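Local structure of CDP-4-keto-6-deoxy-D-glucose-3-dehydrase (Yersinia pseudotuberculosis, 3BB8) at residues Gly169-Leu174 / Leu196-Asp201; Tyr217-Ile222 / Ser343-Pro348. The protein probably catalyses a vitamin B6-dependent C3 dehydration of CDP-4-keto-6-deoxy-D-glucose, a step in making the deoxysugars of lipopolysaccharide. The protein carries 1 engineered substitution. All blocks are in the same frame, centred on the assembly; numbering follows the deposited sequence.

In the fold
Contact 1 is complete before the first segment of contact 2 begins in the sequence, and their centres are about 13 Å apart in the aspartate aminotransferase fold. Contact 1 joins the loop leading into helix 174-184 to the short strand 199-200; contact 2 joins the loop between strands 211-215 and 228-232 of the large mixed sheet to the residues entering strand 347-351. Segment 343-348 links them directly through a probable hydrogen bond between Ser343 and Ser198. Residues 196-201 are therefore packed against both 169-174 and Ser343, on one flank of the cofactor pocket, whose residues Asp191, Cys193 and Asp194 come shortly before them in the chain.

Contact 1 of 2, residues Gly169-Leu174 / Leu196-Asp201; sequences GNLFDL and LGSTYD
The two backbones approach most closely at Gly169 and Ser198, whose CA atoms are 6.3 Å apart, and run on side by side to Leu171 and Tyr200. Segment 169-174 is part of a beta-alpha-beta crossover of the aminotransferase fold, the loop from strand 159-165 to helix 174-184, and it packs against strand 199-200 of a small antiparallel sheet. Gly169 turns here with a positive phi and presents its carbonyl to Ser198, whose OG donates a 2.6 Å hydrogen bond to Gly169 O. The donor lies in the carbonyl plane on a lone pair, with a C=O...OG angle of 132°. Ser198 OG, anti to its own carbonyl carbon, also has Ser343 N as a partner, so one buried hydroxyl ties two loops together.

Farther along, Leu171 lays its branch against strand 199-200: CD1 packs on Ser198 CB at 4.0 Å, while CB sits at the edge of the Tyr200 ring near CD2. The aromatic ring itself reaches back over the start of the helix, its CG anti to the backbone N (chi1 178°). There the ring and the Leu174 side chain run antiparallel alongside each other, with Leu174 CD1 3.5 Å from Tyr200 CB beside the root of the ring. Asp173 is the N-cap of helix 174-184, its OD1 accepting from Glu176 N, and Tyr200 OH is hydrogen-bonded to Ala175 N. The carboxylate and the phenol thus both meet amides of the first helical turn. Over one ring face Leu174 CB makes a CH-pi contact, 3.6 Å from the Tyr200 ring centroid and only 10° off the normal.

Contact 2 of 2, residues Tyr217-Ile222 / Ser343-Pro348; sequences YPAKHI and SWFGFP. Engineered in segment 217-222: Lys220 (natural residue His). With PLP (pyridoxal-5'-phosphate), chain C.
The loop 217-222 of the aminotransferase fold, which lines the pyridoxal-5'-phosphate pocket, meets the residues entering strand 347-351. A type I turn from Tyr217 to Lys220, closed by the hydrogen bond from Lys220 N to Tyr217 O, places Lys220 within covalent reach of the cofactor; this lysine is engineered, the natural residue being histidine. Its chain bends at chi2 (77°), then runs extended to NZ, which is covalently joined to PLP C4A at 1.3 Å.

Phe345 meets the CG end of that chain, nearer the backbone. Lys220 CG comes to the edge of its ring, 3.6 Å from Phe345 CE2, and the two side chains cross obliquely. The same corner of the ring receives a backbone oxygen at a slant, Ala219 O being 3.3 Å from Phe345 CE2. The Phe345 ring also meets that of Trp410. His221 extends toward Ser343 instead, the C-H edge of its imidazole packing against the serine oxygens: CE1 is 3.2 Å from Ser343 OG, and Ser343 O lies in the ring plane. NE2 of His221 has a weak hydrogen bond to Asp194 O, whose own carboxylate binds PLP. From the second subunit, Trp247 packs edge-to-face on Tyr217 and also binds the cofactor.

The length of the NZ-C4A bond is consistent with a Schiff base, an internal aldimine of the kind aminotransferases of this fold use, supplied here by an engineered residue.

Contact 1 of 2, residues Gly169-Leu174 / Leu196-Asp201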
ATOM      1  N   GLY A 169      20.676   0.983  11.068  1.00 35.13           N
ATOM      2  CA  GLY A 169      21.803   0.880  10.159  1.00 36.84           C
ATOM      3  C   GLY A 169      22.849  -0.082  10.685  1.00 38.94           C
ATOM      4  O   GLY A 169      23.585  -0.701   9.910  1.00 37.40           O
ATOM      5  N   ASN A 170      22.919  -0.216  12.007  1.00 37.89           N
ATOM      6  CA  ASN A 170      23.887  -1.125  12.598  1.00 39.88           C
ATOM      7  C   ASN A 170      23.395  -2.540  12.313  1.00 40.55           C
ATOM      8  O   ASN A 170      22.195  -2.801  12.303  1.00 40.28           O
ATOM      9  CB  ASN A 170      24.022  -0.859  14.102  1.00 39.70           C
ATOM     10  CG  ASN A 170      25.250  -1.528  14.705  1.00 40.91           C
ATOM     11  OD1 ASN A 170      26.270  -1.705  14.030  1.00 39.02           O
ATOM     12  ND2 ASN A 170      25.163  -1.889  15.983  1.00 39.86           N
ATOM     13  N   LEU A 171      24.335  -3.450  12.081  1.00 41.23           N
ATOM     14  CA  LEU A 171      23.999  -4.825  11.728  1.00 42.12           C
ATOM     15  C   LEU A 171      23.957  -5.716  12.965  1.00 42.03           C
ATOM     16  O   LEU A 171      24.833  -5.642  13.827  1.00 41.98           O
ATOM     17  CB  LEU A 171      25.004  -5.380  10.716  1.00 44.41           C
ATOM     18  CG  LEU A 171      25.147  -4.601   9.406  1.00 46.39           C
ATOM     19  CD1 LEU A 171      26.214  -3.525   9.535  1.00 44.95           C
ATOM     20  CD2 LEU A 171      25.464  -5.541   8.254  1.00 48.27           C
ATOM     21  N   PHE A 172      22.932  -6.559  13.046  1.00 40.57           N
ATOM     22  CA  PHE A 172      22.894  -7.626  14.039  1.00 41.41           C
ATOM     23  C   PHE A 172      23.884  -8.733  13.696  1.00 41.93           C
ATOM     24  O   PHE A 172      24.453  -8.754  12.604  1.00 40.93           O
ATOM     25  CB  PHE A 172      21.481  -8.200  14.155  1.00 40.70           C
ATOM     26  CG  PHE A 172      20.996  -8.875  12.903  1.00 41.43           C
ATOM     27  CD1 PHE A 172      21.440 -10.143  12.568  1.00 41.97           C
ATOM     28  CD2 PHE A 172      20.098  -8.241  12.061  1.00 40.27           C
ATOM     29  CE1 PHE A 172      20.996 -10.766  11.416  1.00 41.05           C
ATOM     30  CE2 PHE A 172      19.651  -8.859  10.909  1.00 40.58           C
ATOM     31  CZ  PHE A 172      20.100 -10.123  10.586  1.00 41.45           C
ATOM     32  N   ASP A 173      24.084  -9.654  14.633  1.00 42.68           N
ATOM     33  CA  ASP A 173      25.147 -10.645  14.520  1.00 44.53           C
ATOM     34  C   ASP A 173      24.797 -11.713  13.490  1.00 44.58           C
ATOM     35  O   ASP A 173      24.373 -12.814  13.842  1.00 43.75           O
ATOM     36  CB  ASP A 173      25.421 -11.294  15.878  1.00 47.60           C
ATOM     37  CG  ASP A 173      26.596 -12.251  15.839  1.00 49.55           C
ATOM     38  OD1 ASP A 173      27.002 -12.652  14.728  1.00 51.28           O
ATOM     39  OD2 ASP A 173      27.114 -12.603  16.921  1.00 51.43           O
ATOM     40  N   LEU A 174      24.977 -11.381  12.215  1.00 43.61           N
ATOM     41  CA  LEU A 174      24.585 -12.273  11.128  1.00 45.82           C
ATOM     42  C   LEU A 174      25.192 -13.666  11.258  1.00 46.65           C
ATOM     43  O   LEU A 174      24.528 -14.679  10.995  1.00 45.76           O
ATOM     44  CB  LEU A 174      24.968 -11.652   9.781  1.00 45.72           C
ATOM     45  CG  LEU A 174      23.907 -10.722   9.181  1.00 45.64           C
ATOM     46  CD1 LEU A 174      24.506  -9.911   8.048  1.00 46.43           C
ATOM     47  CD2 LEU A 174      22.728 -11.548   8.689  1.00 44.54           C
ATOM     48  N   LEU A 196      20.084   0.573   4.330  1.00 31.92           N
ATOM     49  CA  LEU A 196      20.481   0.488   2.935  1.00 35.21           C
ATOM     50  C   LEU A 196      21.948   0.895   2.817  1.00 38.78           C
ATOM     51  O   LEU A 196      22.315   2.033   3.141  1.00 39.88           O
ATOM     52  CB  LEU A 196      19.620   1.405   2.070  1.00 33.13           C
ATOM     53  CG  LEU A 196      19.926   1.336   0.571  1.00 33.39           C
ATOM     54  CD1 LEU A 196      19.766  -0.097   0.075  1.00 33.40           C
ATOM     55  CD2 LEU A 196      19.004   2.271  -0.181  1.00 31.67           C
ATOM     56  N   GLY A 197      22.785  -0.033   2.359  1.00 39.48           N
ATOM     57  CA  GLY A 197      24.199   0.265   2.207  1.00 41.39           C
ATOM     58  C   GLY A 197      25.056  -0.362   3.288  1.00 42.59           C
ATOM     59  O   GLY A 197      26.278  -0.385   3.185  1.00 43.23           O
ATOM     60  N   SER A 198      24.413  -0.870   4.333  1.00 42.95           N
ATOM     61  CA  SER A 198      25.127  -1.502   5.423  1.00 43.83           C
ATOM     62  C   SER A 198      25.725  -2.812   4.955  1.00 45.73           C
ATOM     63  O   SER A 198      25.099  -3.559   4.203  1.00 46.73           O
ATOM     64  CB  SER A 198      24.187  -1.764   6.607  1.00 44.39           C
ATOM     65  OG  SER A 198      23.899  -0.567   7.310  1.00 43.70           O
ATOM     66  N   THR A 199      26.943  -3.088   5.408  1.00 46.65           N
ATOM     67  CA  THR A 199      27.627  -4.317   5.048  1.00 47.00           C
ATOM     68  C   THR A 199      28.043  -5.054   6.314  1.00 47.41           C
ATOM     69  O   THR A 199      28.230  -4.449   7.367  1.00 45.83           O
ATOM     70  CB  THR A 199      28.890  -4.032   4.200  1.00 47.36           C
ATOM     71  OG1 THR A 199      29.872  -3.369   5.005  1.00 50.08           O
ATOM     72  CG2 THR A 199      28.545  -3.143   3.021  1.00 45.03           C
ATOM     73  N   TYR A 200      28.161  -6.370   6.204  1.00 48.90           N
ATOM     74  CA  TYR A 200      28.573  -7.213   7.314  1.00 51.54           C
ATOM     75  C   TYR A 200      29.517  -8.247   6.730  1.00 53.96           C
ATOM     76  O   TYR A 200      29.122  -9.048   5.883  1.00 55.03           O
ATOM     77  CB  TYR A 200      27.367  -7.907   7.952  1.00 48.61           C
ATOM     78  CG  TYR A 200      27.720  -8.846   9.086  1.00 48.43           C
ATOM     79  CD1 TYR A 200      28.269 -10.104   8.835  1.00 46.96           C
ATOM     80  CD2 TYR A 200      27.502  -8.478  10.416  1.00 48.31           C
ATOM     81  CE1 TYR A 200      28.589 -10.975   9.883  1.00 47.77           C
ATOM     82  CE2 TYR A 200      27.819  -9.338  11.470  1.00 46.23           C
ATOM     83  CZ  TYR A 200      28.360 -10.586  11.200  1.00 48.58           C
ATOM     84  OH  TYR A 200      28.646 -11.451  12.238  1.00 47.12           O
ATOM     85  N   ASP A 201      30.769  -8.220   7.173  1.00 56.39           N
ATOM     86  CA  ASP A 201      31.764  -9.157   6.677  1.00 57.90           C
ATOM     87  C   ASP A 201      31.974  -8.846   5.197  1.00 57.05           C
ATOM     88  O   ASP A 201      32.264  -9.732   4.398  1.00 57.31           O
ATOM     89  CB  ASP A 201      31.262 -10.596   6.872  1.00 60.17           C
ATOM     90  CG  ASP A 201      32.357 -11.630   6.703  1.00 63.02           C
ATOM     91  OD1 ASP A 201      33.426 -11.466   7.329  1.00 65.40           O
ATOM     92  OD2 ASP A 201      32.148 -12.610   5.956  1.00 64.41           O
TER

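Contact 2 of 2, residues Tyr217-Ile222 / Ser343-Pro348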
ATOM      1  N   TYR A 217      10.593   5.944   2.804  1.00 29.20           N
ATOM      2  CA  TYR A 217       9.894   7.014   3.508  1.00 29.81           C
ATOM      3  C   TYR A 217      10.952   8.149   3.569  1.00 29.89           C
ATOM      4  O   TYR A 217      12.152   7.876   3.586  1.00 29.63           O
ATOM      5  CB  TYR A 217       9.512   6.522   4.910  1.00 31.02           C
ATOM      6  CG  TYR A 217       8.667   7.490   5.691  1.00 32.96           C
ATOM      7  CD1 TYR A 217       7.374   7.800   5.280  1.00 34.66           C
ATOM      8  CD2 TYR A 217       9.180   8.152   6.803  1.00 33.92           C
ATOM      9  CE1 TYR A 217       6.617   8.747   5.945  1.00 34.78           C
ATOM     10  CE2 TYR A 217       8.429   9.099   7.478  1.00 33.42           C
ATOM     11  CZ  TYR A 217       7.151   9.393   7.040  1.00 34.33           C
ATOM     12  OH  TYR A 217       6.406  10.352   7.685  1.00 37.50           O
ATOM     13  N   PRO A 218      10.529   9.424   3.606  1.00 29.83           N
ATOM     14  CA  PRO A 218      11.507  10.525   3.645  1.00 30.19           C
ATOM     15  C   PRO A 218      12.644  10.461   4.670  1.00 31.00           C
ATOM     16  O   PRO A 218      13.729  10.994   4.434  1.00 30.59           O
ATOM     17  CB  PRO A 218      10.629  11.760   3.822  1.00 28.70           C
ATOM     18  CG  PRO A 218       9.368  11.366   3.048  1.00 29.96           C
ATOM     19  CD  PRO A 218       9.152   9.944   3.544  1.00 28.84           C
ATOM     20  N   ALA A 219      12.408   9.803   5.794  1.00 31.28           N
ATOM     21  CA  ALA A 219      13.422   9.708   6.832  1.00 32.45           C
ATOM     22  C   ALA A 219      14.515   8.696   6.504  1.00 33.59           C
ATOM     23  O   ALA A 219      15.585   8.710   7.119  1.00 33.82           O
ATOM     24  CB  ALA A 219      12.759   9.347   8.167  1.00 31.05           C
ATOM     25  N   LYS A 220      14.258   7.832   5.526  1.00 33.18           N
ATOM     26  CA  LYS A 220      15.220   6.792   5.181  1.00 33.44           C
ATOM     27  C   LYS A 220      16.352   7.199   4.201  1.00 34.80           C
ATOM     28  O   LYS A 220      16.395   8.325   3.709  1.00 32.12           O
ATOM     29  CB  LYS A 220      14.441   5.547   4.705  1.00 35.86           C
ATOM     30  CG  LYS A 220      13.991   4.570   5.865  1.00 36.99           C
ATOM     31  CD  LYS A 220      12.757   4.999   6.722  1.00 38.72           C
ATOM     32  CE  LYS A 220      12.673   4.178   8.052  1.00 39.62           C
ATOM     33  NZ  LYS A 220      11.365   4.030   8.879  1.00 43.30           N
ATOM     34  N   HIS A 221      17.284   6.287   3.938  1.00 35.95           N
ATOM     35  CA  HIS A 221      18.416   6.581   3.054  1.00 37.56           C
ATOM     36  C   HIS A 221      18.068   7.301   1.752  1.00 37.50           C
ATOM     37  O   HIS A 221      18.676   8.324   1.431  1.00 36.56           O
ATOM     38  CB  HIS A 221      19.188   5.300   2.788  1.00 36.99           C
ATOM     39  CG  HIS A 221      19.845   4.749   4.014  1.00 38.61           C
ATOM     40  ND1 HIS A 221      21.092   5.156   4.436  1.00 37.89           N
ATOM     41  CD2 HIS A 221      19.410   3.856   4.934  1.00 38.60           C
ATOM     42  CE1 HIS A 221      21.397   4.535   5.562  1.00 38.19           C
ATOM     43  NE2 HIS A 221      20.392   3.740   5.886  1.00 38.03           N
ATOM     44  N   ILE A 222      17.107   6.774   0.995  1.00 36.94           N
ATOM     45  CA  ILE A 222      16.662   7.433  -0.234  1.00 35.03           C
ATOM     46  C   ILE A 222      15.147   7.439  -0.146  1.00 34.33           C
ATOM     47  O   ILE A 222      14.574   6.616   0.562  1.00 30.36           O
ATOM     48  CB  ILE A 222      17.118   6.686  -1.520  1.00 36.61           C
ATOM     49  CG1 ILE A 222      16.505   5.283  -1.581  1.00 35.89           C
ATOM     50  CG2 ILE A 222      18.632   6.641  -1.569  1.00 34.97           C
ATOM     51  CD1 ILE A 222      16.865   4.507  -2.842  1.00 36.33           C
ATOM     52  N   SER A 343      25.938   1.366   7.601  1.00 46.44           N
ATOM     53  CA  SER A 343      25.460   2.623   7.038  1.00 43.11           C
ATOM     54  C   SER A 343      24.452   3.294   7.966  1.00 43.15           C
ATOM     55  O   SER A 343      23.243   3.126   7.810  1.00 43.38           O
ATOM     56  CB  SER A 343      24.833   2.391   5.662  1.00 42.76           C
ATOM     57  OG  SER A 343      24.376   3.608   5.098  1.00 39.33           O
ATOM     58  N   TRP A 344      24.959   4.055   8.931  1.00 41.34           N
ATOM     59  CA  TRP A 344      24.117   4.644   9.964  1.00 40.01           C
ATOM     60  C   TRP A 344      22.897   5.405   9.475  1.00 39.26           C
ATOM     61  O   TRP A 344      22.975   6.228   8.558  1.00 37.24           O
ATOM     62  CB  TRP A 344      24.950   5.535  10.900  1.00 40.33           C
ATOM     63  CG  TRP A 344      26.020   4.767  11.615  1.00 38.15           C
ATOM     64  CD1 TRP A 344      27.335   4.670  11.261  1.00 38.98           C
ATOM     65  CD2 TRP A 344      25.842   3.898  12.740  1.00 37.67           C
ATOM     66  NE1 TRP A 344      27.988   3.788  12.095  1.00 38.25           N
ATOM     67  CE2 TRP A 344      27.094   3.299  13.009  1.00 38.03           C
ATOM     68  CE3 TRP A 344      24.746   3.563  13.543  1.00 37.37           C
ATOM     69  CZ2 TRP A 344      27.280   2.379  14.052  1.00 38.85           C
ATOM     70  CZ3 TRP A 344      24.931   2.646  14.583  1.00 40.44           C
ATOM     71  CH2 TRP A 344      26.191   2.065  14.825  1.00 39.68           C
ATOM     72  N   PHE A 345      21.767   5.093  10.108  1.00 38.32           N
ATOM     73  CA  PHE A 345      20.478   5.710   9.816  1.00 37.91           C
ATOM     74  C   PHE A 345      20.338   6.906  10.743  1.00 36.49           C
ATOM     75  O   PHE A 345      19.850   7.971  10.353  1.00 34.83           O
ATOM     76  CB  PHE A 345      19.353   4.695  10.077  1.00 39.57           C
ATOM     77  CG  PHE A 345      17.964   5.269   9.959  1.00 40.97           C
ATOM     78  CD1 PHE A 345      17.320   5.805  11.068  1.00 43.15           C
ATOM     79  CD2 PHE A 345      17.296   5.264   8.739  1.00 43.58           C
ATOM     80  CE1 PHE A 345      16.030   6.327  10.965  1.00 42.48           C
ATOM     81  CE2 PHE A 345      16.006   5.785   8.626  1.00 43.94           C
ATOM     82  CZ  PHE A 345      15.374   6.316   9.742  1.00 43.39           C
ATOM     83  N   GLY A 346      20.775   6.701  11.981  1.00 35.68           N
ATOM     84  CA  GLY A 346      20.728   7.741  12.992  1.00 36.56           C
ATOM     85  C   GLY A 346      21.823   7.480  14.006  1.00 35.22           C
ATOM     86  O   GLY A 346      22.532   6.476  13.906  1.00 35.45           O
ATOM     87  N   PHE A 347      21.953   8.367  14.986  1.00 36.68           N
ATOM     88  CA  PHE A 347      22.980   8.248  16.029  1.00 35.13           C
ATOM     89  C   PHE A 347      22.324   7.929  17.378  1.00 33.60           C
ATOM     90  O   PHE A 347      21.825   8.826  18.051  1.00 34.32           O
ATOM     91  CB  PHE A 347      23.744   9.569  16.125  1.00 37.20           C
ATOM     92  CG  PHE A 347      25.033   9.479  16.890  1.00 39.75           C
ATOM     93  CD1 PHE A 347      26.183   8.976  16.285  1.00 39.91           C
ATOM     94  CD2 PHE A 347      25.104   9.921  18.209  1.00 39.28           C
ATOM     95  CE1 PHE A 347      27.391   8.918  16.977  1.00 42.89           C
ATOM     96  CE2 PHE A 347      26.304   9.870  18.916  1.00 40.26           C
ATOM     97  CZ  PHE A 347      27.452   9.369  18.301  1.00 42.91           C
ATOM     98  N   PRO A 348      22.317   6.649  17.787  1.00 32.17           N
ATOM     99  CA  PRO A 348      21.713   6.223  19.058  1.00 34.17           C
ATOM    100  C   PRO A 348      22.567   6.485  20.311  1.00 35.57           C
ATOM    101  O   PRO A 348      23.745   6.126  20.371  1.00 34.47           O
ATOM    102  CB  PRO A 348      21.470   4.735  18.835  1.00 31.68           C
ATOM    103  CG  PRO A 348      22.683   4.341  18.029  1.00 29.99           C
ATOM    104  CD  PRO A 348      22.794   5.481  17.020  1.00 31.47           C
TER
HETATM  105  N1  PLP C 500      11.095  -1.233   9.807  1.00 36.22           N
HETATM  106  C2  PLP C 500      11.968  -0.269  10.284  1.00 38.72           C
HETATM  107  C2A PLP C 500      13.083  -0.725  11.215  1.00 34.87           C
HETATM  108  C3  PLP C 500      11.802   1.093   9.895  1.00 37.58           C
HETATM  109  O3  PLP C 500      12.628   2.066  10.339  1.00 42.26           O
HETATM  110  C4  PLP C 500      10.718   1.468   8.992  1.00 38.87           C
HETATM  111  C4A PLP C 500      10.601   2.974   8.571  1.00 40.82           C
HETATM  112  C5  PLP C 500       9.842   0.425   8.543  1.00 36.77           C
HETATM  113  C6  PLP C 500      10.073  -0.936   8.982  1.00 36.10           C
HETATM  114  C5A PLP C 500       8.668   0.570   7.623  1.00 33.12           C
HETATM  115  O4P PLP C 500       8.828   1.511   6.659  1.00 28.67           O
HETATM  116  P   PLP C 500       7.707   2.562   6.188  1.00 28.86           P
HETATM  117  O1P PLP C 500       8.145   3.041   4.819  1.00 27.71           O
HETATM  118  O2P PLP C 500       7.765   3.769   7.295  1.00 30.42           O
HETATM  119  O3P PLP C 500       6.328   1.892   6.178  1.00 26.52           O